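Local coordinates for protein tRNA delta(2)-isopentenylpyrophosphate transferase (Bacillus halodurans, PDB 3EXA) that probably transfers a dimethylallyl group from dimethylallyl diphosphate to the adenine at position 37 of tRNAs that read codons beginning with uridine, at residues 6-11 and 193-198; 22-27 and 94-99; 122-127 and 161-166. One frame throughout, in Å; residues are numbered along the deposited sequence.

Interaction 1: residues 6-11 and 193-198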
ATOM      1  N   VAL A   6       8.139  33.545   0.529  1.00 18.93           N
ATOM      2  CA  VAL A   6       9.547  33.848   0.298  1.00 21.16           C
ATOM      3  C   VAL A   6      10.394  32.727   0.892  1.00 22.58           C
ATOM      4  O   VAL A   6      10.183  32.337   2.038  1.00 22.31           O
ATOM      5  CB  VAL A   6       9.975  35.182   0.968  1.00 26.48           C
ATOM      6  CG1 VAL A   6      11.468  35.412   0.736  1.00 18.81           C
ATOM      7  CG2 VAL A   6       9.168  36.351   0.403  1.00 15.98           C
ATOM      8  N   ALA A   7      11.336  32.195   0.115  1.00 15.84           N
ATOM      9  CA  ALA A   7      12.207  31.139   0.624  1.00 12.34           C
ATOM     10  C   ALA A   7      13.656  31.604   0.603  1.00 17.51           C
ATOM     11  O   ALA A   7      14.116  32.177  -0.384  1.00 21.12           O
ATOM     12  CB  ALA A   7      12.055  29.870  -0.200  1.00 13.22           C
ATOM     13  N   ILE A   8      14.356  31.388   1.712  1.00 17.73           N
ATOM     14  CA  ILE A   8      15.758  31.754   1.828  1.00 14.34           C
ATOM     15  C   ILE A   8      16.491  30.454   2.098  1.00 11.85           C
ATOM     16  O   ILE A   8      16.354  29.856   3.161  1.00 16.77           O
ATOM     17  CB  ILE A   8      16.002  32.730   2.995  1.00 18.66           C
ATOM     18  CG1 ILE A   8      15.147  33.978   2.815  1.00 17.81           C
ATOM     19  CG2 ILE A   8      17.478  33.106   3.063  1.00 17.94           C
ATOM     20  CD1 ILE A   8      15.237  34.941   3.967  1.00 22.30           C
ATOM     21  N   VAL A   9      17.262  30.014   1.114  1.00 19.20           N
ATOM     22  CA  VAL A   9      17.995  28.766   1.204  1.00 16.59           C
ATOM     23  C   VAL A   9      19.492  29.031   1.088  1.00 20.32           C
ATOM     24  O   VAL A   9      19.903  30.114   0.678  1.00 25.92           O
ATOM     25  CB  VAL A   9      17.591  27.860   0.064  1.00 13.70           C
ATOM     26  CG1 VAL A   9      16.070  27.711   0.042  1.00  5.92           C
ATOM     27  CG2 VAL A   9      18.079  28.472  -1.246  1.00  9.40           C
ATOM     28  N   GLY A  10      20.293  28.025   1.418  1.00 19.56           N
ATOM     29  CA  GLY A  10      21.738  28.160   1.353  1.00 20.48           C
ATOM     30  C   GLY A  10      22.376  27.282   2.416  1.00 21.44           C
ATOM     31  O   GLY A  10      21.686  26.828   3.323  1.00 15.76           O
ATOM     32  N   PRO A  11      23.686  27.013   2.328  1.00 19.63           N
ATOM     33  CA  PRO A  11      24.404  26.177   3.300  1.00 25.42           C
ATOM     34  C   PRO A  11      24.451  26.815   4.688  1.00 25.17           C
ATOM     35  O   PRO A  11      23.822  27.843   4.921  1.00 28.98           O
ATOM     36  CB  PRO A  11      25.790  26.048   2.679  1.00 18.19           C
ATOM     37  CG  PRO A  11      25.949  27.357   1.974  1.00 23.06           C
ATOM     38  CD  PRO A  11      24.607  27.514   1.295  1.00 18.85           C
ATOM     39  N   VAL A 193       9.229  33.359  -4.346  1.00 21.52           N
ATOM     40  CA  VAL A 193      10.469  34.057  -4.625  1.00 18.37           C
ATOM     41  C   VAL A 193      11.487  33.308  -3.759  1.00 20.97           C
ATOM     42  O   VAL A 193      11.392  33.279  -2.525  1.00 25.36           O
ATOM     43  CB  VAL A 193      10.411  35.545  -4.212  1.00 21.31           C
ATOM     44  CG1 VAL A 193      11.774  36.194  -4.408  1.00 20.35           C
ATOM     45  CG2 VAL A 193       9.373  36.277  -5.054  1.00 19.46           C
HETATM   46  N   MSE A 194      12.437  32.667  -4.424  1.00 20.08           N
HETATM   47  CA  MSE A 194      13.454  31.892  -3.748  1.00 18.81           C
HETATM   48  C   MSE A 194      14.821  32.531  -3.953  1.00 16.61           C
HETATM   49  O   MSE A 194      15.246  32.741  -5.087  1.00 20.57           O
HETATM   50  CB  MSE A 194      13.451  30.477  -4.315  1.00 11.96           C
HETATM   51  CG  MSE A 194      13.898  29.418  -3.340  1.00 36.83           C
HETATM   52 SE   MSE A 194      13.515  27.630  -3.976  1.00 54.64          SE
HETATM   53  CE  MSE A 194      15.157  26.782  -3.417  1.00 55.76           C
ATOM     54  N   ILE A 195      15.505  32.850  -2.862  1.00 16.88           N
ATOM     55  CA  ILE A 195      16.833  33.453  -2.954  1.00 17.52           C
ATOM     56  C   ILE A 195      17.834  32.526  -2.287  1.00 16.25           C
ATOM     57  O   ILE A 195      17.494  31.816  -1.346  1.00 19.45           O
ATOM     58  CB  ILE A 195      16.898  34.820  -2.233  1.00 21.56           C
ATOM     59  CG1 ILE A 195      16.513  34.640  -0.768  1.00 23.79           C
ATOM     60  CG2 ILE A 195      15.971  35.835  -2.915  1.00 21.92           C
ATOM     61  CD1 ILE A 195      16.689  35.871   0.066  1.00 28.70           C
ATOM     62  N   GLY A 196      19.069  32.528  -2.769  1.00 22.78           N
ATOM     63  CA  GLY A 196      20.077  31.675  -2.168  1.00 19.23           C
ATOM     64  C   GLY A 196      21.279  32.487  -1.731  1.00 19.23           C
ATOM     65  O   GLY A 196      21.695  33.408  -2.431  1.00 21.94           O
ATOM     66  N   LEU A 197      21.818  32.157  -0.559  1.00 20.83           N
ATOM     67  CA  LEU A 197      22.990  32.831  -0.012  1.00 14.88           C
ATOM     68  C   LEU A 197      24.197  31.900  -0.141  1.00 20.08           C
ATOM     69  O   LEU A 197      24.154  30.756   0.315  1.00 19.85           O
ATOM     70  CB  LEU A 197      22.752  33.189   1.457  1.00 15.55           C
ATOM     71  CG  LEU A 197      21.451  33.971   1.711  1.00 16.36           C
ATOM     72  CD1 LEU A 197      21.399  34.425   3.165  1.00  6.92           C
ATOM     73  CD2 LEU A 197      21.378  35.169   0.775  1.00  4.71           C
ATOM     74  N   THR A 198      25.256  32.392  -0.786  1.00 25.06           N
ATOM     75  CA  THR A 198      26.479  31.627  -1.007  1.00 21.19           C
ATOM     76  C   THR A 198      27.622  32.405  -0.437  1.00 22.24           C
ATOM     77  O   THR A 198      27.445  33.491   0.114  1.00 21.66           O
ATOM     78  CB  THR A 198      26.855  31.475  -2.488  1.00 25.81           C
ATOM     79  OG1 THR A 198      25.694  31.619  -3.304  1.00 39.46           O
ATOM     80  CG2 THR A 198      27.507  30.122  -2.733  1.00 28.68           C
TER
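Ala7 and Val9 present both their N-H and their C=O groups to the strand at 193-198, and four backbone hydrogen bonds tie the parallel pair together. Ala7 N reaches Val193 O at 2.9 Å, and Ala7 O accepts from Ile195 N at the same length. Val9 N gives the straightest bond to Ile195 O (3.1 Å, 176° at the hydrogen), while Leu197 N bonds to Val9 O less straight, at 158°. Between these links the CA atoms of Met194 and Gly196 lean on Ala7 O and Val9 O.

On one face Ile8 and Ile195 run alongside each other in the same direction, with Ile8 CG1 3.7 Å from Ile195 CD1; Ile8 CG2 touches Leu197 CD1. Ile195 CG1 sits between its own backbone N and carbonyl carbon (chi1 58°), which places it 3.5 Å from Ala7 O. An alanine in place of Ile8 would probably open a gap beside Ile195 CD1 and Leu197 CD1, freeing both methyls to shift. The other face carries Ala7 CB against Met194 CG (3.7 Å) and Val9 CG1 against CE of Met194, a selenomethionine whose side chain crosses Val9 at about a right angle. Beyond the strand, Pro11 CD rests 3.4 Å from Leu197 O.

Backbone polarity is thus met within an apolar sheet interior, and strand 4-9 runs on into Gly10 and Pro11 of the predicted ATP-binding loop.

Interaction 2: residues 22-27 and 94-99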
HETATM    1  N   MSE A  22      15.978  40.470   9.124  1.00 24.71           N
HETATM    2  CA  MSE A  22      16.020  41.858   8.660  1.00 26.05           C
HETATM    3  C   MSE A  22      15.074  42.040   7.480  1.00 24.06           C
HETATM    4  O   MSE A  22      14.486  43.099   7.305  1.00 25.40           O
HETATM    5  CB  MSE A  22      17.444  42.255   8.246  1.00 38.52           C
HETATM    6  CG  MSE A  22      18.454  42.418   9.408  1.00 54.06           C
HETATM    7 SE   MSE A  22      18.034  43.757  10.795  1.00 68.06          SE
HETATM    8  CE  MSE A  22      17.865  42.608  12.367  1.00 53.99           C
ATOM      9  N   LEU A  23      14.939  40.998   6.672  1.00 23.85           N
ATOM     10  CA  LEU A  23      14.049  41.049   5.540  1.00 20.45           C
ATOM     11  C   LEU A  23      12.609  40.986   6.024  1.00 21.34           C
ATOM     12  O   LEU A  23      11.731  41.649   5.479  1.00 20.34           O
ATOM     13  CB  LEU A  23      14.322  39.880   4.603  1.00 17.95           C
ATOM     14  CG  LEU A  23      15.517  40.061   3.679  1.00 19.44           C
ATOM     15  CD1 LEU A  23      15.696  38.816   2.841  1.00 18.60           C
ATOM     16  CD2 LEU A  23      15.293  41.273   2.781  1.00 17.99           C
ATOM     17  N   ALA A  24      12.369  40.190   7.056  1.00 17.62           N
ATOM     18  CA  ALA A  24      11.020  40.028   7.591  1.00 18.51           C
ATOM     19  C   ALA A  24      10.537  41.254   8.359  1.00 23.73           C
ATOM     20  O   ALA A  24       9.331  41.447   8.542  1.00 24.81           O
ATOM     21  CB  ALA A  24      10.957  38.795   8.483  1.00 14.85           C
ATOM     22  N   LYS A  25      11.477  42.079   8.803  1.00 26.69           N
ATOM     23  CA  LYS A  25      11.141  43.286   9.542  1.00 29.52           C
ATOM     24  C   LYS A  25      10.514  44.332   8.631  1.00 33.73           C
ATOM     25  O   LYS A  25       9.422  44.838   8.900  1.00 36.83           O
ATOM     26  CB  LYS A  25      12.391  43.866  10.205  1.00 28.98           C
ATOM     27  CG  LYS A  25      12.868  43.093  11.416  1.00 22.94           C
ATOM     28  CD  LYS A  25      14.193  43.643  11.901  1.00 30.60           C
ATOM     29  CE  LYS A  25      14.628  42.980  13.194  1.00 35.33           C
ATOM     30  NZ  LYS A  25      13.719  43.334  14.324  1.00 38.78           N
ATOM     31  N   ARG A  26      11.199  44.656   7.545  1.00 33.68           N
ATOM     32  CA  ARG A  26      10.677  45.653   6.623  1.00 34.72           C
ATOM     33  C   ARG A  26       9.684  45.064   5.623  1.00 32.54           C
ATOM     34  O   ARG A  26       9.218  45.757   4.724  1.00 35.50           O
ATOM     35  CB  ARG A  26      11.835  46.330   5.890  1.00 42.58           C
ATOM     36  CG  ARG A  26      12.795  45.354   5.263  1.00 42.23           C
ATOM     37  CD  ARG A  26      14.243  45.807   5.425  1.00 54.53           C
ATOM     38  NE  ARG A  26      14.671  46.834   4.478  1.00 51.10           N
ATOM     39  CZ  ARG A  26      15.945  47.178   4.299  1.00 54.78           C
ATOM     40  NH1 ARG A  26      16.281  48.118   3.418  1.00 46.92           N
ATOM     41  NH2 ARG A  26      16.890  46.568   5.006  1.00 43.50           N
ATOM     42  N   LEU A  27       9.344  43.791   5.792  1.00 30.32           N
ATOM     43  CA  LEU A  27       8.407  43.139   4.894  1.00 22.57           C
ATOM     44  C   LEU A  27       7.263  42.532   5.694  1.00 23.79           C
ATOM     45  O   LEU A  27       6.505  41.712   5.179  1.00 25.66           O
ATOM     46  CB  LEU A  27       9.130  42.052   4.099  1.00 26.37           C
ATOM     47  CG  LEU A  27       9.110  42.137   2.563  1.00 31.32           C
ATOM     48  CD1 LEU A  27       9.515  43.521   2.101  1.00 32.37           C
ATOM     49  CD2 LEU A  27      10.056  41.097   1.992  1.00 24.81           C
ATOM     50  N   LEU A  94       3.729  38.222   5.694  1.00 14.89           N
ATOM     51  CA  LEU A  94       4.380  37.474   4.628  1.00 13.91           C
ATOM     52  C   LEU A  94       5.179  36.298   5.196  1.00 19.27           C
ATOM     53  O   LEU A  94       6.119  36.489   5.974  1.00 21.47           O
ATOM     54  CB  LEU A  94       5.305  38.399   3.839  1.00 15.76           C
ATOM     55  CG  LEU A  94       6.166  37.733   2.771  1.00 10.25           C
ATOM     56  CD1 LEU A  94       5.279  37.060   1.736  1.00  8.38           C
ATOM     57  CD2 LEU A  94       7.044  38.776   2.130  1.00 13.21           C
ATOM     58  N   PRO A  95       4.814  35.064   4.813  1.00 17.70           N
ATOM     59  CA  PRO A  95       5.508  33.868   5.296  1.00 19.98           C
ATOM     60  C   PRO A  95       6.889  33.656   4.681  1.00 18.27           C
ATOM     61  O   PRO A  95       7.067  33.733   3.464  1.00 14.23           O
ATOM     62  CB  PRO A  95       4.540  32.747   4.938  1.00 23.02           C
ATOM     63  CG  PRO A  95       3.978  33.226   3.648  1.00 20.84           C
ATOM     64  CD  PRO A  95       3.685  34.688   3.947  1.00 15.39           C
ATOM     65  N   PHE A  96       7.852  33.375   5.554  1.00 17.51           N
ATOM     66  CA  PHE A  96       9.247  33.146   5.189  1.00 15.38           C
ATOM     67  C   PHE A  96       9.695  31.711   5.534  1.00 17.17           C
ATOM     68  O   PHE A  96       9.631  31.295   6.692  1.00 13.17           O
ATOM     69  CB  PHE A  96      10.138  34.145   5.952  1.00 23.10           C
ATOM     70  CG  PHE A  96      10.319  35.481   5.265  1.00 21.11           C
ATOM     71  CD1 PHE A  96      11.442  35.721   4.472  1.00 25.59           C
ATOM     72  CD2 PHE A  96       9.386  36.500   5.428  1.00 18.77           C
ATOM     73  CE1 PHE A  96      11.636  36.959   3.843  1.00 24.20           C
ATOM     74  CE2 PHE A  96       9.572  37.741   4.805  1.00 25.43           C
ATOM     75  CZ  PHE A  96      10.705  37.969   4.011  1.00 19.70           C
ATOM     76  N   LEU A  97      10.133  30.961   4.527  1.00 14.11           N
ATOM     77  CA  LEU A  97      10.629  29.608   4.736  1.00 14.07           C
ATOM     78  C   LEU A  97      12.145  29.752   4.694  1.00 19.40           C
ATOM     79  O   LEU A  97      12.732  29.993   3.625  1.00 13.12           O
ATOM     80  CB  LEU A  97      10.152  28.664   3.625  1.00 17.55           C
ATOM     81  CG  LEU A  97      10.501  27.172   3.755  1.00 11.86           C
ATOM     82  CD1 LEU A  97       9.900  26.595   5.015  1.00  7.35           C
ATOM     83  CD2 LEU A  97       9.975  26.427   2.554  1.00 22.65           C
ATOM     84  N   VAL A  98      12.764  29.608   5.868  1.00 17.40           N
ATOM     85  CA  VAL A  98      14.211  29.775   6.034  1.00 24.20           C
ATOM     86  C   VAL A  98      15.010  28.534   6.409  1.00 23.15           C
ATOM     87  O   VAL A  98      14.590  27.739   7.250  1.00 28.91           O
ATOM     88  CB  VAL A  98      14.519  30.875   7.098  1.00 15.10           C
ATOM     89  CG1 VAL A  98      16.031  31.089   7.222  1.00 13.48           C
ATOM     90  CG2 VAL A  98      13.851  32.165   6.704  1.00 10.01           C
ATOM     91  N   GLY A  99      16.172  28.399   5.772  1.00 27.93           N
ATOM     92  CA  GLY A  99      17.068  27.289   6.023  1.00 32.87           C
ATOM     93  C   GLY A  99      16.459  25.965   5.646  1.00 40.47           C
ATOM     94  O   GLY A  99      15.529  25.916   4.838  1.00 41.87           O
TER
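Leu94, at the start of strand 94-98, meets Leu27 of the 22-27 segment. The two leucine side chains are neighbours that extend in a common direction, with Leu94 CD2 3.8 Å from Leu27 CD2 and also close to Leu27 CG. Leu94 CB lies 3.8 Å from the backbone oxygen Leu27 O, and the 22-27 segment therefore packs on the strand by main chain as well as side chain. Pro95 turns to the other face of the sheet, where it meets Ile85, Ile88 and His89 of helix 74-90.

Phe96 brings the next side chain toward the helix and buries more surface here than any other residue of the two segments. Chi1 of -87° sets Phe96 CG anti to the carbonyl carbon; the ring beyond it lies among three residues. Ala24 CB lies over one face, 4.1 Å from Phe96 CE2, and Ala24 CA is closer still to the same atom. At the rim, near the ring plane, Leu27 CD2 comes within 3.8 Å of Phe96 CZ, the two side chains crossing at about a right angle. Leu23 adds its CB at 4.0 Å from Phe96 CE1, approaching obliquely. Leu27 CD2 therefore touches both Leu94 and Phe96, so one methyl serves two strand residues. No hydrogen bond crosses this contact; it is wholly apolar in its side chains.

Helix 16-25 links strand 4-9 to strand 29-33, and strand 94-98 lies between those two in the sheet. The helix thus crosses over this strand in a beta-alpha-beta crossover, an arrangement that, with the predicted ATP-binding loop ahead of the helix, is characteristic of the P-loop NTPase fold.

Interaction 3: residues 122-127 and 161-166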
ATOM      1  N   ASP A 122      -8.925  -4.220  -6.313  1.00 33.50           N
ATOM      2  CA  ASP A 122      -9.665  -4.627  -7.500  1.00 33.55           C
ATOM      3  C   ASP A 122      -8.827  -5.436  -8.482  1.00 32.61           C
ATOM      4  O   ASP A 122      -9.299  -6.436  -9.029  1.00 32.13           O
ATOM      5  CB  ASP A 122     -10.255  -3.407  -8.213  1.00 33.30           C
ATOM      6  CG  ASP A 122     -11.213  -2.623  -7.334  1.00 29.77           C
ATOM      7  OD1 ASP A 122     -11.921  -3.243  -6.509  1.00 35.34           O
ATOM      8  OD2 ASP A 122     -11.265  -1.388  -7.475  1.00 37.83           O
ATOM      9  N   TYR A 123      -7.585  -5.014  -8.704  1.00 28.47           N
ATOM     10  CA  TYR A 123      -6.706  -5.726  -9.625  1.00 25.15           C
ATOM     11  C   TYR A 123      -6.423  -7.128  -9.108  1.00 26.07           C
ATOM     12  O   TYR A 123      -6.319  -8.085  -9.881  1.00 24.91           O
ATOM     13  CB  TYR A 123      -5.388  -4.970  -9.800  1.00 21.60           C
ATOM     14  CG  TYR A 123      -4.441  -5.616 -10.786  1.00 25.85           C
ATOM     15  CD1 TYR A 123      -3.244  -6.186 -10.362  1.00 20.70           C
ATOM     16  CD2 TYR A 123      -4.734  -5.643 -12.150  1.00 31.18           C
ATOM     17  CE1 TYR A 123      -2.363  -6.761 -11.272  1.00 29.47           C
ATOM     18  CE2 TYR A 123      -3.862  -6.220 -13.068  1.00 26.73           C
ATOM     19  CZ  TYR A 123      -2.678  -6.776 -12.625  1.00 27.09           C
ATOM     20  OH  TYR A 123      -1.805  -7.334 -13.532  1.00 21.74           O
ATOM     21  N   ARG A 124      -6.295  -7.250  -7.790  1.00 27.43           N
ATOM     22  CA  ARG A 124      -6.032  -8.552  -7.203  1.00 25.40           C
ATOM     23  C   ARG A 124      -7.261  -9.410  -7.466  1.00 31.53           C
ATOM     24  O   ARG A 124      -7.150 -10.587  -7.818  1.00 30.10           O
ATOM     25  CB  ARG A 124      -5.780  -8.424  -5.703  1.00 33.01           C
ATOM     26  CG  ARG A 124      -5.095  -9.635  -5.097  1.00 34.30           C
ATOM     27  CD  ARG A 124      -5.908 -10.212  -3.953  1.00 39.48           C
ATOM     28  NE  ARG A 124      -5.079 -10.470  -2.774  1.00 49.12           N
ATOM     29  CZ  ARG A 124      -4.571  -9.524  -1.989  1.00 44.89           C
ATOM     30  NH1 ARG A 124      -4.802  -8.244  -2.247  1.00 50.42           N
ATOM     31  NH2 ARG A 124      -3.829  -9.854  -0.946  1.00 53.23           N
ATOM     32  N   HIS A 125      -8.437  -8.809  -7.301  1.00 32.01           N
ATOM     33  CA  HIS A 125      -9.694  -9.508  -7.547  1.00 32.65           C
ATOM     34  C   HIS A 125      -9.714  -9.951  -9.015  1.00 35.81           C
ATOM     35  O   HIS A 125     -10.162 -11.051  -9.340  1.00 33.78           O
ATOM     36  CB  HIS A 125     -10.875  -8.573  -7.274  1.00 35.40           C
ATOM     37  CG  HIS A 125     -12.218  -9.209  -7.469  1.00 35.68           C
ATOM     38  ND1 HIS A 125     -13.340  -8.484  -7.808  1.00 37.03           N
ATOM     39  CD2 HIS A 125     -12.627 -10.497  -7.353  1.00 38.07           C
ATOM     40  CE1 HIS A 125     -14.379  -9.295  -7.896  1.00 37.69           C
ATOM     41  NE2 HIS A 125     -13.972 -10.523  -7.624  1.00 36.78           N
ATOM     42  N   GLU A 126      -9.219  -9.085  -9.896  1.00 34.45           N
ATOM     43  CA  GLU A 126      -9.173  -9.371 -11.329  1.00 29.01           C
ATOM     44  C   GLU A 126      -8.305 -10.587 -11.631  1.00 27.31           C
ATOM     45  O   GLU A 126      -8.674 -11.428 -12.446  1.00 20.28           O
ATOM     46  CB  GLU A 126      -8.630  -8.155 -12.075  1.00 36.83           C
ATOM     47  CG  GLU A 126      -8.448  -8.333 -13.570  1.00 42.09           C
ATOM     48  CD  GLU A 126      -7.876  -7.085 -14.218  1.00 48.96           C
ATOM     49  OE1 GLU A 126      -8.459  -5.994 -14.018  1.00 50.12           O
ATOM     50  OE2 GLU A 126      -6.847  -7.193 -14.925  1.00 51.48           O
ATOM     51  N   LEU A 127      -7.150 -10.671 -10.977  1.00 21.48           N
ATOM     52  CA  LEU A 127      -6.249 -11.792 -11.194  1.00 23.02           C
ATOM     53  C   LEU A 127      -6.835 -13.099 -10.672  1.00 30.68           C
ATOM     54  O   LEU A 127      -6.704 -14.144 -11.310  1.00 30.10           O
ATOM     55  CB  LEU A 127      -4.900 -11.544 -10.524  1.00 18.91           C
ATOM     56  CG  LEU A 127      -4.120 -10.352 -11.075  1.00 26.61           C
ATOM     57  CD1 LEU A 127      -2.846 -10.172 -10.276  1.00 26.38           C
ATOM     58  CD2 LEU A 127      -3.819 -10.574 -12.546  1.00 18.84           C
ATOM     59  N   ARG A 161       1.918 -16.945  -5.531  1.00 32.57           N
ATOM     60  CA  ARG A 161       3.157 -16.205  -5.720  1.00 34.32           C
ATOM     61  C   ARG A 161       3.170 -15.500  -7.081  1.00 30.91           C
ATOM     62  O   ARG A 161       3.861 -14.501  -7.263  1.00 23.13           O
ATOM     63  CB  ARG A 161       4.347 -17.158  -5.591  1.00 37.02           C
ATOM     64  CG  ARG A 161       5.708 -16.489  -5.615  1.00 48.52           C
ATOM     65  CD  ARG A 161       6.805 -17.503  -5.308  1.00 60.90           C
ATOM     66  NE  ARG A 161       8.149 -16.954  -5.493  1.00 62.32           N
ATOM     67  CZ  ARG A 161       9.271 -17.613  -5.213  1.00 66.59           C
ATOM     68  NH1 ARG A 161       9.217 -18.850  -4.732  1.00 63.24           N
ATOM     69  NH2 ARG A 161      10.448 -17.035  -5.417  1.00 65.97           N
ATOM     70  N   VAL A 162       2.400 -16.019  -8.034  1.00 31.02           N
ATOM     71  CA  VAL A 162       2.320 -15.404  -9.352  1.00 26.78           C
ATOM     72  C   VAL A 162       1.429 -14.172  -9.257  1.00 23.51           C
ATOM     73  O   VAL A 162       1.707 -13.147  -9.868  1.00 30.43           O
ATOM     74  CB  VAL A 162       1.751 -16.388 -10.393  1.00 26.46           C
ATOM     75  CG1 VAL A 162       1.452 -15.668 -11.707  1.00 27.58           C
ATOM     76  CG2 VAL A 162       2.752 -17.511 -10.626  1.00 23.80           C
ATOM     77  N   ILE A 163       0.357 -14.260  -8.486  1.00 20.51           N
ATOM     78  CA  ILE A 163      -0.513 -13.101  -8.334  1.00 28.22           C
ATOM     79  C   ILE A 163       0.270 -11.972  -7.661  1.00 22.37           C
ATOM     80  O   ILE A 163       0.123 -10.805  -8.008  1.00 19.58           O
ATOM     81  CB  ILE A 163      -1.752 -13.438  -7.481  1.00 27.75           C
ATOM     82  CG1 ILE A 163      -2.732 -14.263  -8.320  1.00 32.24           C
ATOM     83  CG2 ILE A 163      -2.401 -12.156  -6.961  1.00 26.80           C
ATOM     84  CD1 ILE A 163      -3.952 -14.704  -7.584  1.00 24.52           C
ATOM     85  N   ARG A 164       1.095 -12.334  -6.688  1.00 30.20           N
ATOM     86  CA  ARG A 164       1.901 -11.361  -5.963  1.00 27.56           C
ATOM     87  C   ARG A 164       2.825 -10.616  -6.926  1.00 28.56           C
ATOM     88  O   ARG A 164       2.957  -9.396  -6.857  1.00 29.33           O
ATOM     89  CB  ARG A 164       2.717 -12.083  -4.891  1.00 31.21           C
ATOM     90  CG  ARG A 164       3.879 -11.289  -4.321  1.00 41.60           C
ATOM     91  CD  ARG A 164       3.419 -10.101  -3.495  1.00 49.34           C
ATOM     92  NE  ARG A 164       3.953 -10.155  -2.135  1.00 55.25           N
ATOM     93  CZ  ARG A 164       5.246 -10.242  -1.834  1.00 62.55           C
ATOM     94  NH1 ARG A 164       6.161 -10.287  -2.796  1.00 64.47           N
ATOM     95  NH2 ARG A 164       5.629 -10.290  -0.566  1.00 64.55           N
ATOM     96  N   ALA A 165       3.462 -11.357  -7.826  1.00 31.48           N
ATOM     97  CA  ALA A 165       4.377 -10.767  -8.801  1.00 25.51           C
ATOM     98  C   ALA A 165       3.675  -9.771  -9.717  1.00 23.71           C
ATOM     99  O   ALA A 165       4.210  -8.704 -10.011  1.00 26.71           O
ATOM    100  CB  ALA A 165       5.026 -11.862  -9.635  1.00 23.07           C
ATOM    101  N   LEU A 166       2.479 -10.123 -10.171  1.00 16.69           N
ATOM    102  CA  LEU A 166       1.739  -9.244 -11.062  1.00 21.14           C
ATOM    103  C   LEU A 166       1.250  -7.983 -10.346  1.00 27.20           C
ATOM    104  O   LEU A 166       1.115  -6.931 -10.968  1.00 24.64           O
ATOM    105  CB  LEU A 166       0.552  -9.994 -11.685  1.00 21.59           C
ATOM    106  CG  LEU A 166       0.878 -11.247 -12.527  1.00 28.07           C
ATOM    107  CD1 LEU A 166      -0.382 -12.084 -12.742  1.00 21.39           C
ATOM    108  CD2 LEU A 166       1.478 -10.835 -13.859  1.00 27.66           C
TER
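A pair of helices running in roughly opposite directions is joined here by Leu127, Tyr123 and Arg124 of helix 121-133 meeting Ile163 and Leu166 of helix 159-171. The short segments cross at 139° with their axes 10.2 Å apart, and the pair belongs to an all-helical part of the chain well removed from the central sheet.

Leu127 carries most of the contact. Its CD1 lies 3.7 Å from Leu166 CB and 3.9 Å from Ile163 CG2, and also approaches the backbone oxygen Ile163 O, so one methyl bridges residues a turn apart. The other branch, Leu127 CD2, meets Leu166 CD1 at 3.8 Å. Tyr123 adds its ring on one flank: chi1 of -178° sets CG anti to the backbone N and carries it to the Leu166 side of CB. Tyr123 CE1 comes 3.5 Å from Leu166 O by an oblique approach, while the backbone carbon Leu166 C sits at the ring edge, in plane. The tyrosine side chain crosses that of Leu166 at about a right angle, and one ring face is covered toward its rim by Leu127 CG. On the other flank only the aliphatic base of Arg124 takes part, its CG 4.1 Å from Ile163 CG2. At the far end of Arg124, NH2 bonds to Gly115 O of the second subunit, and NH1 has a long, weak ion pair with Glu167.

No hydrogen bond links the two segments. Residues 160-164 form a region that, by similarity, interacts with substrate tRNA, and Ile163, within that region, has its CG1 and CG2 in contact with helix 121-133. Leu139 of helix 136-144 touches Val162, Ile163 and Leu166, and Leu143 touches Leu166, so helix 159-171 is packed by both helix 121-133 and helix 136-144.

Interactions 1 and 2 belong to one core, that of the predicted nucleotide-binding fold, whereas interaction 3 lies on the far side of the chain's centre, its nearest atoms about 37 Å from interaction 1 and 36 Å from interaction 2. The first two share the sheet: strands 4-9 and 94-98 are neighbours, and Val6 packs on both Leu94 and Phe96. All three contacts are largely buried, but their chemistry follows their place. Strand against strand is bound by backbone hydrogen bonds; helix on sheet and helix on helix rely on apolar side chains. Within 122-127 and 161-166, Arg124 and Arg164 hydrogen-bond to the second subunit, which touches neither of the other contacts.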